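Local coordinates for beta-n-acetylhexosaminidase (Streptococcus pneumoniae, PDB 4AZG), which hydrolyses terminal non-reducing N-acetylhexosamine residues from beta-linked glycosides as a family 20 glycoside hydrolase, here with an N-acetylglucosamine-like ligand bound, at residues F141-K146 with A186-S191; F232-K237 with G257-S262; Y281-Q286 with W330-S335. All coordinates share one frame; numbering follows the deposited sequence.

Contact 1. Residues F141-K146 with A186-S191; sequences FDKVSK and ANDATS
Ser145 and Ala189 bring the two backbones closest, their CA atoms 5.1 Å apart, where the short strand 144-145 passes the weakly bonded helical turn 187-190. In the TIM-barrel catalytic domain of glycoside hydrolase family 20, 141-146 lies between strand 111-116 and helix 154-171, and 186-191 in the loop after strand 177-179. The main polar grip of the contact is the carboxylate of Asp188, which works as a fork on two consecutive residues. Ser145 OG donates to Asp188 OD1 at 2.6 Å. The second prong, Asp188 OD2, accepts the backbone N of Lys146 at 2.6 Å in an almost straight bond (178°). Each oxygen offers its syn lone pair, and chi1 of Asp188 (72°), which places CG between the backbone N and the carbonyl carbon, swings the group over to the strand. Thr147 adds its own hydroxyl to OD1, so this carboxylate is well supplied with donors. Lys143 NZ stays 4.4 Å from Asp188 OD2, too far for a salt bridge, though its charge would still favour the ionised acid.

Next to the fork, the methyl CB of Ala189 packs on Ser145 CB at 3.9 Å. The carbonyl of the same alanine takes a bent bond from Asp142, N to Ala189 O 3.2 Å. Phe141 runs alongside Thr190, pointing the same way, with CD2 3.8 Å from Thr190 CG2, while its CE2 reaches the methyl of Ala186. That leaves the threonine hydroxyl to turn back on its own turn: Thr190 OG1 donates to Ala186 O at 2.8 Å, from the opposite face of that carbonyl to Ala189 N.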
loop_
_atom_site.group_PDB
_atom_site.type_symbol
_atom_site.label_atom_id
_atom_site.label_comp_id
_atom_site.label_asym_id
_atom_site.label_seq_id
_atom_site.Cartn_x
_atom_site.Cartn_y
_atom_site.Cartn_z
ATOM N N PHE A 141 26.215 8.367 -6.215
ATOM C CA PHE A 141 26.285 9.812 -6.352
ATOM C C PHE A 141 27.272 10.346 -5.309
ATOM O O PHE A 141 28.481 10.222 -5.491
ATOM C CB PHE A 141 24.906 10.486 -6.214
ATOM C CG PHE A 141 23.902 10.058 -7.250
ATOM C CD1 PHE A 141 23.998 10.508 -8.565
ATOM C CD2 PHE A 141 22.860 9.188 -6.908
ATOM C CE1 PHE A 141 23.077 10.109 -9.505
ATOM C CE2 PHE A 141 21.938 8.775 -7.856
ATOM C CZ PHE A 141 22.044 9.244 -9.155
ATOM N N ASP A 142 26.775 10.932 -4.223
ATOM C CA ASP A 142 27.678 11.468 -3.200
ATOM C C ASP A 142 28.292 10.349 -2.383
ATOM O O ASP A 142 29.326 10.510 -1.734
ATOM C CB ASP A 142 26.977 12.505 -2.319
ATOM C CG ASP A 142 26.638 13.783 -3.085
ATOM O OD1 ASP A 142 27.263 14.052 -4.141
ATOM O OD2 ASP A 142 25.745 14.518 -2.632
ATOM N N LYS A 143 27.629 9.210 -2.425
ATOM C CA LYS A 143 28.178 7.982 -1.914
ATOM C C LYS A 143 27.451 6.869 -2.627
ATOM O O LYS A 143 26.679 7.128 -3.559
ATOM C CB LYS A 143 28.092 7.888 -0.384
ATOM C CG LYS A 143 26.715 7.970 0.267
ATOM C CD LYS A 143 26.908 8.243 1.765
ATOM C CE LYS A 143 25.689 7.931 2.621
ATOM N NZ LYS A 143 25.423 6.460 2.672
ATOM N N VAL A 144 27.743 5.636 -2.239
ATOM C CA VAL A 144 27.149 4.499 -2.875
ATOM C C VAL A 144 25.881 4.304 -2.091
ATOM O O VAL A 144 25.922 4.151 -0.871
ATOM C CB VAL A 144 28.049 3.256 -2.787
ATOM C CG1 VAL A 144 27.375 2.054 -3.445
ATOM C CG2 VAL A 144 29.394 3.548 -3.437
ATOM N N SER A 145 24.750 4.352 -2.784
ATOM C CA SER A 145 23.469 4.204 -2.104
ATOM C C SER A 145 23.356 2.815 -1.517
ATOM O O SER A 145 23.928 1.863 -2.040
ATOM C CB SER A 145 22.291 4.465 -3.046
ATOM O OG SER A 145 21.073 4.258 -2.371
ATOM N N LYS A 146 22.622 2.725 -0.423
ATOM C CA LYS A 146 22.241 1.453 0.135
ATOM C C LYS A 146 20.789 1.089 -0.198
ATOM O O LYS A 146 20.341 -0.006 0.131
ATOM C CB LYS A 146 22.474 1.456 1.649
ATOM C CG LYS A 146 23.886 1.029 1.992
ATOM C CD LYS A 146 24.429 1.740 3.211
ATOM C CE LYS A 146 25.932 1.480 3.354
ATOM N NZ LYS A 146 26.649 2.486 4.205
ATOM N N ALA A 186 17.157 7.357 -4.274
ATOM C CA ALA A 186 18.483 7.646 -3.708
ATOM C C ALA A 186 18.532 8.734 -2.623
ATOM O O ALA A 186 19.486 9.494 -2.555
ATOM C CB ALA A 186 19.477 7.954 -4.814
ATOM N N ASN A 187 17.514 8.803 -1.777
ATOM C CA ASN A 187 17.544 9.749 -0.654
ATOM C C ASN A 187 18.830 9.682 0.210
ATOM O O ASN A 187 19.420 10.720 0.558
ATOM C CB ASN A 187 16.266 9.657 0.190
ATOM C CG ASN A 187 16.008 8.250 0.765
ATOM O OD1 ASN A 187 16.637 7.229 0.366
ATOM N ND2 ASN A 187 15.061 8.186 1.703
ATOM N N ASP A 188 19.283 8.462 0.488
ATOM C CA ASP A 188 20.427 8.208 1.361
ATOM C C ASP A 188 21.766 8.699 0.804
ATOM O O ASP A 188 22.700 8.923 1.571
ATOM C CB ASP A 188 20.498 6.712 1.730
ATOM C CG ASP A 188 20.925 5.826 0.564
ATOM O OD1 ASP A 188 20.431 6.024 -0.564
ATOM O OD2 ASP A 188 21.772 4.929 0.769
ATOM N N ALA A 189 21.850 8.866 -0.512
ATOM C CA ALA A 189 23.093 9.182 -1.211
ATOM C C ALA A 189 23.086 10.572 -1.869
ATOM O O ALA A 189 24.059 10.946 -2.531
ATOM C CB ALA A 189 23.388 8.111 -2.264
ATOM N N THR A 190 21.984 11.313 -1.708
ATOM C CA THR A 190 21.841 12.651 -2.283
ATOM C C THR A 190 21.353 13.701 -1.258
ATOM O O THR A 190 20.982 14.836 -1.634
ATOM C CB THR A 190 20.859 12.642 -3.466
ATOM O OG1 THR A 190 19.543 12.305 -2.991
ATOM C CG2 THR A 190 21.301 11.663 -4.539
ATOM N N SER A 191 21.354 13.322 0.025
ATOM C CA SER A 191 20.681 14.084 1.086
ATOM C C SER A 191 19.243 14.409 0.676
ATOM O O SER A 191 18.805 15.574 0.739
ATOM C CB SER A 191 21.438 15.359 1.475
ATOM O OG SER A 191 22.844 15.146 1.490
HETATM O O HOH W 1 25.099 14.063 -0.208
#

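Contact 2. Residues F232-K237 with G257-S262; sequences FYYEDK and GYNLAS. With OAN (O-(2-acetamido-2-deoxy D-glucopyranosylidene) amino-N-phenylcarbamate), chain C.
Tyr234 lays one ring face against the backbone of Asn259, whose O sits 3.4 Å above the ring plane toward the rim, while Leu260 CD2 and a water meet the ring in plane at its edge. The same CD2 covers one face of Tyr258. Over the opposite face the ligand's phenyl comes edge-on, CAU leading and offset toward the rim, with OAN CAU 3.5 Å from Tyr258 CD2. Tyr258 thus has the Leu260 methyl on one face and the edge of the phenyl on the other.

These loops follow strands 224-228 and 247-250 of the TIM barrel. With CG anti to the backbone N (chi1 -175°), Tyr234 carries its phenol across, and OH accepts Asn259 N at 3.2 Å. Glu235 N answers with a 2.8 Å bond to Asn259 O, so both backbone polar atoms of Asn259 are used. Further along, Asp236 OD1 takes Ser262 N at 3.0 Å through its syn lone pair; Ser262 is the N-cap of helix 263-268, its OG bonded to Tyr265 N. Ala261 CB nestles against Tyr233 O, 3.3 Å away.

Tyr258 OH bonds to Asp230 and Trp195. Held by those bonds and backed by Leu260, its ring probably has little freedom, and offers an apolar face to the edge of the ligand's phenyl, whereas the polar bonding between the loops lies behind it.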
loop_
_atom_site.group_PDB
_atom_site.type_symbol
_atom_site.label_atom_id
_atom_site.label_comp_id
_atom_site.label_asym_id
_atom_site.label_seq_id
_atom_site.Cartn_x
_atom_site.Cartn_y
_atom_site.Cartn_z
ATOM N N PHE A 232 6.933 11.672 -10.534
ATOM C CA PHE A 232 6.098 11.960 -11.670
ATOM C C PHE A 232 6.059 13.464 -11.910
ATOM O O PHE A 232 5.594 14.226 -11.058
ATOM C CB PHE A 232 4.669 11.417 -11.418
ATOM C CG PHE A 232 4.565 9.923 -11.546
ATOM C CD1 PHE A 232 5.077 9.090 -10.568
ATOM C CD2 PHE A 232 3.974 9.350 -12.660
ATOM C CE1 PHE A 232 5.021 7.712 -10.701
ATOM C CE2 PHE A 232 3.899 7.965 -12.796
ATOM C CZ PHE A 232 4.431 7.145 -11.810
ATOM N N TYR A 233 6.541 13.886 -13.076
ATOM C CA TYR A 233 6.478 15.277 -13.501
ATOM C C TYR A 233 7.067 16.199 -12.452
ATOM O O TYR A 233 6.513 17.258 -12.161
ATOM C CB TYR A 233 5.039 15.672 -13.832
ATOM C CG TYR A 233 4.570 14.992 -15.078
ATOM C CD1 TYR A 233 5.041 15.400 -16.324
ATOM C CD2 TYR A 233 3.705 13.905 -15.021
ATOM C CE1 TYR A 233 4.652 14.761 -17.473
ATOM C CE2 TYR A 233 3.291 13.273 -16.182
ATOM C CZ TYR A 233 3.782 13.711 -17.399
ATOM O OH TYR A 233 3.405 13.094 -18.565
ATOM N N TYR A 234 8.193 15.782 -11.883
ATOM C CA TYR A 234 8.939 16.565 -10.900
ATOM C C TYR A 234 9.014 18.044 -11.292
ATOM O O TYR A 234 9.229 18.375 -12.464
ATOM C CB TYR A 234 10.340 15.984 -10.779
ATOM C CG TYR A 234 11.179 16.632 -9.710
ATOM C CD1 TYR A 234 10.895 16.428 -8.359
ATOM C CD2 TYR A 234 12.255 17.464 -10.053
ATOM C CE1 TYR A 234 11.662 17.029 -7.383
ATOM C CE2 TYR A 234 13.029 18.053 -9.083
ATOM C CZ TYR A 234 12.721 17.839 -7.750
ATOM O OH TYR A 234 13.485 18.426 -6.777
ATOM N N GLU A 235 8.817 18.928 -10.312
ATOM C CA GLU A 235 8.831 20.383 -10.544
ATOM C C GLU A 235 7.816 20.870 -11.592
ATOM O O GLU A 235 8.022 21.923 -12.187
ATOM C CB GLU A 235 10.242 20.864 -10.939
ATOM C CG GLU A 235 11.161 21.095 -9.757
ATOM C CD GLU A 235 12.582 21.508 -10.139
ATOM O OE1 GLU A 235 13.180 20.963 -11.125
ATOM O OE2 GLU A 235 13.112 22.377 -9.417
ATOM N N ASP A 236 6.732 20.123 -11.804
ATOM C CA ASP A 236 5.699 20.515 -12.765
ATOM C C ASP A 236 6.250 20.699 -14.209
ATOM O O ASP A 236 5.758 21.559 -14.944
ATOM C CB ASP A 236 4.975 21.821 -12.323
ATOM C CG ASP A 236 4.259 21.710 -10.963
ATOM O OD1 ASP A 236 4.013 20.611 -10.444
ATOM O OD2 ASP A 236 3.923 22.752 -10.397
ATOM N N LYS A 237 7.251 19.907 -14.593
ATOM C CA LYS A 237 7.852 19.976 -15.923
ATOM C C LYS A 237 7.406 18.749 -16.697
ATOM O O LYS A 237 7.174 17.704 -16.110
ATOM C CB LYS A 237 9.390 19.992 -15.858
ATOM C CG LYS A 237 10.060 21.099 -15.040
ATOM C CD LYS A 237 9.541 22.492 -15.389
ATOM C CE LYS A 237 10.633 23.564 -15.357
ATOM N NZ LYS A 237 11.265 23.722 -14.015
ATOM N N GLY A 257 13.682 22.130 -1.599
ATOM C CA GLY A 257 14.551 21.419 -2.578
ATOM C C GLY A 257 14.164 19.963 -2.893
ATOM O O GLY A 257 14.981 19.164 -3.415
ATOM N N TYR A 258 12.928 19.610 -2.544
ATOM C CA TYR A 258 12.325 18.348 -2.946
ATOM C C TYR A 258 11.015 18.772 -3.606
ATOM O O TYR A 258 9.932 18.640 -3.024
ATOM C CB TYR A 258 12.112 17.438 -1.719
ATOM C CG TYR A 258 11.871 15.975 -2.049
ATOM C CD1 TYR A 258 12.859 15.211 -2.681
ATOM C CD2 TYR A 258 10.656 15.343 -1.703
ATOM C CE1 TYR A 258 12.640 13.876 -3.000
ATOM C CE2 TYR A 258 10.431 14.004 -2.001
ATOM C CZ TYR A 258 11.422 13.270 -2.650
ATOM O OH TYR A 258 11.215 11.940 -2.963
ATOM N N ASN A 259 11.154 19.328 -4.816
ATOM C CA ASN A 259 10.085 20.090 -5.494
ATOM C C ASN A 259 9.173 19.237 -6.373
ATOM O O ASN A 259 9.156 19.349 -7.606
ATOM C CB ASN A 259 10.643 21.270 -6.307
ATOM C CG ASN A 259 11.653 22.104 -5.538
ATOM O OD1 ASN A 259 12.766 22.280 -5.998
ATOM N ND2 ASN A 259 11.278 22.601 -4.367
ATOM N N LEU A 260 8.410 18.397 -5.694
ATOM C CA LEU A 260 7.466 17.501 -6.320
ATOM C C LEU A 260 6.363 18.259 -7.056
ATOM O O LEU A 260 5.966 19.359 -6.654
ATOM C CB LEU A 260 6.865 16.574 -5.254
ATOM C CG LEU A 260 7.879 15.912 -4.301
ATOM C CD1 LEU A 260 7.159 14.948 -3.378
ATOM C CD2 LEU A 260 9.031 15.202 -5.016
ATOM N N ALA A 261 5.880 17.661 -8.138
ATOM C CA ALA A 261 4.641 18.087 -8.785
ATOM C C ALA A 261 3.489 18.308 -7.795
ATOM O O ALA A 261 3.271 17.507 -6.871
ATOM C CB ALA A 261 4.220 17.074 -9.833
ATOM N N SER A 262 2.743 19.392 -8.007
ATOM C CA SER A 262 1.556 19.642 -7.205
ATOM C C SER A 262 0.418 18.658 -7.543
ATOM O O SER A 262 0.407 18.039 -8.609
ATOM C CB SER A 262 1.105 21.082 -7.377
ATOM O OG SER A 262 0.545 21.243 -8.648
HETATM C CAH OAN C . 5.851 7.605 0.406
HETATM C CAG OAN C . 6.465 7.728 1.805
HETATM O OAN OAN C . 5.755 7.946 2.797
HETATM N NAI OAN C . 7.785 7.514 1.830
HETATM C CAB OAN C . 8.613 7.534 3.045
HETATM C CAC OAN C . 8.376 6.230 3.837
HETATM O OAJ OAN C . 9.250 5.167 3.411
HETATM C CAD OAN C . 8.468 6.479 5.343
HETATM O OAK OAN C . 8.226 5.256 6.009
HETATM C CAE OAN C . 7.405 7.499 5.755
HETATM C CAF OAN C . 7.401 7.903 7.197
HETATM O OAM OAN C . 8.601 8.608 7.505
HETATM O OAL OAN C . 7.611 8.741 5.128
HETATM C CAA OAN C . 8.296 8.771 3.920
HETATM N NAY OAN C . 8.684 9.983 3.511
HETATM O OAQ OAN C . 8.384 10.999 4.394
HETATM C CAP OAN C . 9.129 12.123 4.195
HETATM O OAR OAN C . 8.742 13.209 4.636
HETATM N NAO OAN C . 10.257 11.968 3.497
HETATM C CAS OAN C . 11.104 12.942 3.115
HETATM C CAT OAN C . 11.208 13.216 1.736
HETATM C CAU OAN C . 12.065 14.202 1.263
HETATM C CAV OAN C . 12.837 14.912 2.179
HETATM C CAW OAN C . 12.750 14.650 3.561
HETATM C CAX OAN C . 11.881 13.662 4.044
HETATM O O HOH W 2 6.607 14.822 -8.667
HETATM O O HOH W 3 15.075 16.457 -5.535
HETATM O O HOH W 4 15.057 20.168 -7.493
HETATM O O HOH W 5 1.584 23.153 -9.951
HETATM O O HOH W 6 4.595 21.778 -7.890
#

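Contact 3. Residues Y281-Q286 with W330-S335. With OAN (O-(2-acetamido-2-deoxy D-glucopyranosylidene) amino-N-phenylcarbamate), chain C; EDO (1,2-ethanediol), chain K.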
loop_
_atom_site.group_PDB
_atom_site.type_symbol
_atom_site.label_atom_id
_atom_site.label_comp_id
_atom_site.label_asym_id
_atom_site.label_seq_id
_atom_site.Cartn_x
_atom_site.Cartn_y
_atom_site.Cartn_z
ATOM N N TYR A 281 0.109 9.926 8.611
ATOM C CA TYR A 281 1.227 9.011 8.897
ATOM C C TYR A 281 1.432 8.717 10.394
ATOM O O TYR A 281 1.329 9.608 11.243
ATOM C CB TYR A 281 2.529 9.574 8.331
ATOM C CG TYR A 281 2.738 9.353 6.854
ATOM C CD1 TYR A 281 1.676 8.956 6.020
ATOM C CD2 TYR A 281 3.984 9.576 6.277
ATOM C CE1 TYR A 281 1.875 8.759 4.661
ATOM C CE2 TYR A 281 4.193 9.386 4.912
ATOM C CZ TYR A 281 3.138 8.975 4.115
ATOM O OH TYR A 281 3.324 8.790 2.764
ATOM N N TYR A 282 1.703 7.456 10.708
ATOM C CA TYR A 282 2.208 7.072 12.015
ATOM C C TYR A 282 3.401 6.134 11.841
ATOM O O TYR A 282 3.317 5.135 11.140
ATOM C CB TYR A 282 1.119 6.465 12.929
ATOM C CG TYR A 282 1.719 5.888 14.203
ATOM C CD1 TYR A 282 2.493 6.689 15.062
ATOM C CD2 TYR A 282 1.591 4.540 14.511
ATOM C CE1 TYR A 282 3.095 6.159 16.198
ATOM C CE2 TYR A 282 2.183 4.006 15.647
ATOM C CZ TYR A 282 2.936 4.815 16.486
ATOM O OH TYR A 282 3.523 4.286 17.617
ATOM N N ILE A 283 4.524 6.489 12.463
ATOM C CA ILE A 283 5.756 5.708 12.363
ATOM C C ILE A 283 5.869 5.003 13.700
ATOM O O ILE A 283 5.854 5.665 14.743
ATOM C CB ILE A 283 6.989 6.610 12.149
ATOM C CG1 ILE A 283 6.946 7.263 10.780
ATOM C CG2 ILE A 283 8.313 5.861 12.347
ATOM C CD1 ILE A 283 6.884 8.775 10.852
ATOM N N LEU A 284 5.960 3.671 13.699
ATOM C CA LEU A 284 5.933 2.960 14.975
ATOM C C LEU A 284 7.003 3.540 15.890
ATOM O O LEU A 284 8.166 3.715 15.469
ATOM C CB LEU A 284 6.147 1.454 14.803
ATOM C CG LEU A 284 5.347 0.667 13.750
ATOM C CD1 LEU A 284 5.874 -0.759 13.698
ATOM C CD2 LEU A 284 3.857 0.696 14.060
ATOM N N GLY A 285 6.603 3.851 17.126
ATOM C CA GLY A 285 7.518 4.292 18.165
ATOM C C GLY A 285 7.857 5.774 18.171
ATOM O O GLY A 285 8.571 6.237 19.068
ATOM N N GLN A 286 7.356 6.526 17.195
ATOM C CA GLN A 286 7.618 7.968 17.118
ATOM C C GLN A 286 6.954 8.718 18.288
ATOM O O GLN A 286 5.735 8.671 18.449
ATOM C CB GLN A 286 7.127 8.522 15.770
ATOM C CG GLN A 286 7.448 9.978 15.529
ATOM C CD GLN A 286 8.778 10.174 14.828
ATOM O OE1 GLN A 286 9.546 9.231 14.662
ATOM N NE2 GLN A 286 9.053 11.407 14.392
ATOM N N TRP A 330 3.925 3.200 9.148
ATOM C CA TRP A 330 5.293 2.977 8.675
ATOM C C TRP A 330 6.194 2.437 9.764
ATOM O O TRP A 330 5.922 2.593 10.964
ATOM C CB TRP A 330 5.876 4.275 8.156
ATOM C CG TRP A 330 5.091 4.881 7.021
ATOM C CD1 TRP A 330 4.181 5.930 7.081
ATOM C CD2 TRP A 330 5.137 4.495 5.601
ATOM N NE1 TRP A 330 3.657 6.207 5.837
ATOM C CE2 TRP A 330 4.197 5.378 4.904
ATOM C CE3 TRP A 330 5.814 3.524 4.875
ATOM C CZ2 TRP A 330 3.994 5.299 3.530
ATOM C CZ3 TRP A 330 5.596 3.450 3.501
ATOM C CH2 TRP A 330 4.712 4.321 2.843
ATOM N N ALA A 331 7.287 1.795 9.357
ATOM C CA ALA A 331 8.199 1.184 10.327
ATOM C C ALA A 331 9.646 1.605 10.089
ATOM O O ALA A 331 10.553 0.777 10.131
ATOM C CB ALA A 331 8.043 -0.330 10.334
ATOM N N ASP A 332 9.841 2.903 9.837
ATOM C CA ASP A 332 11.171 3.534 9.666
ATOM C C ASP A 332 12.265 2.946 10.553
ATOM O O ASP A 332 13.374 2.679 10.085
ATOM C CB ASP A 332 11.065 5.053 9.876
ATOM C CG ASP A 332 10.157 5.709 8.851
ATOM O OD1 ASP A 332 9.199 5.046 8.383
ATOM O OD2 ASP A 332 10.411 6.884 8.486
ATOM N N ARG A 333 11.974 2.778 11.842
ATOM C CA ARG A 333 12.868 2.016 12.716
ATOM C C ARG A 333 12.161 0.701 13.000
ATOM O O ARG A 333 11.281 0.631 13.856
ATOM C CB ARG A 333 13.162 2.758 14.017
ATOM C CG ARG A 333 13.472 4.236 13.852
ATOM C CD ARG A 333 13.436 4.926 15.206
ATOM N NE ARG A 333 12.737 6.202 15.153
ATOM C CZ ARG A 333 11.444 6.362 15.427
ATOM N NH1 ARG A 333 10.674 5.331 15.787
ATOM N NH2 ARG A 333 10.921 7.571 15.358
ATOM N N PRO A 334 12.520 -0.349 12.255
ATOM C CA PRO A 334 11.750 -1.602 12.336
ATOM C C PRO A 334 11.871 -2.384 13.655
ATOM O O PRO A 334 11.032 -3.255 13.931
ATOM C CB PRO A 334 12.244 -2.397 11.134
ATOM C CG PRO A 334 13.598 -1.845 10.835
ATOM C CD PRO A 334 13.593 -0.407 11.254
ATOM N N SER A 335 12.862 -2.056 14.481
ATOM C CA SER A 335 12.963 -2.671 15.818
ATOM C C SER A 335 12.035 -2.037 16.883
ATOM O O SER A 335 11.989 -2.512 18.025
ATOM C CB SER A 335 14.406 -2.612 16.312
ATOM O OG SER A 335 14.750 -1.253 16.533
HETATM C CAH OAN C . 5.851 7.605 0.406
HETATM C CAG OAN C . 6.465 7.728 1.805
HETATM O OAN OAN C . 5.755 7.946 2.797
HETATM N NAI OAN C . 7.785 7.514 1.830
HETATM C CAB OAN C . 8.613 7.534 3.045
HETATM C CAC OAN C . 8.376 6.230 3.837
HETATM O OAJ OAN C . 9.250 5.167 3.411
HETATM C CAD OAN C . 8.468 6.479 5.343
HETATM O OAK OAN C . 8.226 5.256 6.009
HETATM C CAE OAN C . 7.405 7.499 5.755
HETATM C CAF OAN C . 7.401 7.903 7.197
HETATM O OAM OAN C . 8.601 8.608 7.505
HETATM O OAL OAN C . 7.611 8.741 5.128
HETATM C CAA OAN C . 8.296 8.771 3.920
HETATM N NAY OAN C . 8.684 9.983 3.511
HETATM O OAQ OAN C . 8.384 10.999 4.394
HETATM C CAP OAN C . 9.129 12.123 4.195
HETATM O OAR OAN C . 8.742 13.209 4.636
HETATM N NAO OAN C . 10.257 11.968 3.497
HETATM C CAS OAN C . 11.104 12.942 3.115
HETATM C CAT OAN C . 11.208 13.216 1.736
HETATM C CAU OAN C . 12.065 14.202 1.263
HETATM C CAV OAN C . 12.837 14.912 2.179
HETATM C CAW OAN C . 12.750 14.650 3.561
HETATM C CAX OAN C . 11.881 13.662 4.044
HETATM C C1 EDO K . 3.377 6.881 21.533
HETATM O O1 EDO K . 4.594 7.587 21.850
HETATM C C2 EDO K . 3.258 6.761 20.013
HETATM O O2 EDO K . 3.406 8.059 19.417
HETATM O O HOH W 7 9.507 2.488 13.437
#
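Trp330 pairs with Ile283 in a parallel bridge: Trp330 N donates to Tyr282 O at 2.8 Å, and Trp330 O accepts Leu284 N at 2.9 Å. Its indole meets Tyr281 edge to face (planes 61° apart), with NE1 over the centre of the phenol ring, 3.1 Å above its plane. One indole face lies against the ligand's sugar ring, the aromatic platform expected of a glycosidase pocket, while Tyr281 OH donates 2.6 Å to the acetamido oxygen, OAN of the ligand. Ala331 comes next, its CB 4.0 Å from Leu284 CD1. Asp332 then spreads its carboxylate over two sugar hydroxyls, taking OAK on OD1 at 2.6 Å and OAM on OD2 at 2.7 Å; its CB leans on Ile283 CG2. Gripping the 4- and 6-hydroxyls in this way suits an enzyme that removes a terminal sugar. Arg333, modelled in two conformers, brings its guanidinium nearly coplanar with the Gln286 amide, a doubtful approach because it is too short; Gln286 NE2 bonds Gly291 O. A water joins the backbone N and O of Arg333 to Leu284 O. Strand 282-283 thus flanks the end of strand 322-330, and helix 340-352 packs behind, touching Leu284 through Ile343 and bonding Tyr282 OH through Glu342.

Overall arrangement
All three contacts lie in the catalytic domain and follow one another along the chain, each closing before the next opens. Contacts 2 and 3 both touch the ligand, yet their centres are 26 Å apart: contact 3 holds the sugar, contact 2 borders the phenyl end, and between them the inhibitor spans the pocket. Arg20, Asp183 and Glu184 add further hydrogen bonds to it. Contact 1 is more peripheral. Its centre is 20 Å from that of contact 2, with nearest atoms about 6 Å apart, and the side chain of Thr190 stays about 9 Å from the ligand. Its segment 186-191 nevertheless begins just two residues after Glu184, tying this outer loop packing to the active site through the chain.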